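Local coordinates for major capsid protein (Paramecium bursaria Chlorella virus 1, PDB 5TIP), which self-assembles as trimers into the large icosahedral capsid, of pseudo T=169 symmetry, of this chlorovirus, at residues A[230-233]-A[234-237]. Numbering follows the deposited sequence.
Sequences LQFT and GSET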
loop_
_atom_site.group_PDB
_atom_site.type_symbol
_atom_site.label_atom_id
_atom_site.label_comp_id
_atom_site.label_asym_id
_atom_site.label_seq_id
_atom_site.Cartn_x
_atom_site.Cartn_y
_atom_site.Cartn_z
ATOM N N LEU A 230 22.143 11.994 6.283
ATOM C CA LEU A 230 21.508 13.107 5.599
ATOM C C LEU A 230 22.507 14.246 5.464
ATOM O O LEU A 230 23.248 14.551 6.404
ATOM C CB LEU A 230 20.264 13.588 6.349
ATOM C CG LEU A 230 19.564 14.791 5.712
ATOM C CD1 LEU A 230 18.858 14.391 4.424
ATOM C CD2 LEU A 230 18.597 15.444 6.686
ATOM N N GLN A 231 22.532 14.867 4.291
ATOM C CA GLN A 231 23.365 16.034 4.045
ATOM C C GLN A 231 22.463 17.219 3.753
ATOM O O GLN A 231 21.534 17.116 2.946
ATOM C CB GLN A 231 24.339 15.802 2.888
ATOM C CG GLN A 231 25.310 14.660 3.120
ATOM C CD GLN A 231 26.299 14.494 1.984
ATOM O OE1 GLN A 231 27.173 15.336 1.778
ATOM N NE2 GLN A 231 26.165 13.405 1.237
ATOM N N PHE A 232 22.736 18.336 4.420
ATOM C CA PHE A 232 21.973 19.563 4.225
ATOM C C PHE A 232 22.836 20.717 4.703
ATOM O O PHE A 232 23.176 20.784 5.888
ATOM C CB PHE A 232 20.648 19.510 4.988
ATOM C CG PHE A 232 19.855 20.782 4.919
ATOM C CD1 PHE A 232 19.212 21.153 3.751
ATOM C CD2 PHE A 232 19.748 21.604 6.027
ATOM C CE1 PHE A 232 18.480 22.322 3.689
ATOM C CE2 PHE A 232 19.019 22.774 5.972
ATOM C CZ PHE A 232 18.384 23.134 4.800
ATOM N N THR A 233 23.197 21.611 3.786
ATOM C CA THR A 233 24.104 22.710 4.082
ATOM C C THR A 233 23.379 24.026 4.333
ATOM O O THR A 233 24.029 25.073 4.417
ATOM C CB THR A 233 25.111 22.882 2.944
ATOM O OG1 THR A 233 24.418 23.246 1.743
ATOM C CG2 THR A 233 25.867 21.584 2.708
ATOM N N GLY A 234 22.062 24.000 4.461
ATOM C CA GLY A 234 21.295 25.213 4.643
ATOM C C GLY A 234 20.485 25.566 3.406
ATOM O O GLY A 234 20.716 25.064 2.301
ATOM N N SER A 235 19.515 26.450 3.608
ATOM C CA SER A 235 18.636 26.862 2.524
ATOM C C SER A 235 19.385 27.722 1.515
ATOM O O SER A 235 20.239 28.535 1.877
ATOM C CB SER A 235 17.444 27.642 3.081
ATOM O OG SER A 235 16.732 26.880 4.041
ATOM N N GLU A 236 18.960 27.588 0.262
ATOM C CA GLU A 236 19.471 28.372 -0.851
ATOM C C GLU A 236 18.406 29.433 -1.145
ATOM O O GLU A 236 17.227 29.241 -0.841
ATOM C CB GLU A 236 19.701 27.489 -2.076
ATOM C CG GLU A 236 20.785 26.441 -1.890
ATOM C CD GLU A 236 22.126 27.047 -1.526
ATOM O OE1 GLU A 236 22.478 28.102 -2.094
ATOM O OE2 GLU A 236 22.830 26.469 -0.671
ATOM N N THR A 237 18.816 30.546 -1.741
ATOM C CA THR A 237 17.903 31.642 -2.040
ATOM C C THR A 237 17.407 31.494 -3.473
ATOM O O THR A 237 18.158 31.728 -4.425
ATOM C CB THR A 237 18.590 32.989 -1.831
ATOM O OG1 THR A 237 19.038 33.090 -0.474
ATOM C CG2 THR A 237 17.627 34.129 -2.121
#
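A break in strand 223-237, in the second of the two hexon-type domains of this double jelly-roll capsid protein, lets the ring of Phe232 fold against the backbone of Gly234. The chain runs extended through Gln231, swings out at Thr233 and Gly234, and is extended again at Glu236. On both sides of the interruption the strand keeps its antiparallel neighbour 412-426, through backbone hydrogen bonds of Gln231 with Ala417 and of Glu236 with Leu413.

With CG anti to the backbone N (chi1 176°), the Phe232 ring extends forward along the chain, with one face against Gly234. Gly234 CA sits over that face in a CH-pi contact, 3.9 Å from the ring centroid and 28° off the normal. Gly234 N also lies over the centre of the ring, 3.5 Å above its plane, so the peptide nitrogen and the alpha carbon of Gly234 share this face. The far end of the ring follows the chain onward: Phe232 CZ is 3.5 Å from Gly234 C and 3.7 Å from Ser235 N, the latter approached obliquely. Gly234 has a positive phi of 109°, at which the carbonyl oxygen of Thr233 stands only 2.3 Å from the place a CB would take.

Other aromatics continue the packing: Phe232 stacks on Tyr416 of strand 412-426 and meets the ring of Tyr108 with planes steeply inclined. Ser235 turns its CB away from the preceding segment, and its hydroxyl is hydrogen-bonded to Asn414 OD1, a side-chain tie to the neighbouring strand within the irregular part. No hydrogen bond links 230-233 to 234-237; Thr233 OG1 and Glu236 OE2 merely approach each other, at 4.3 Å.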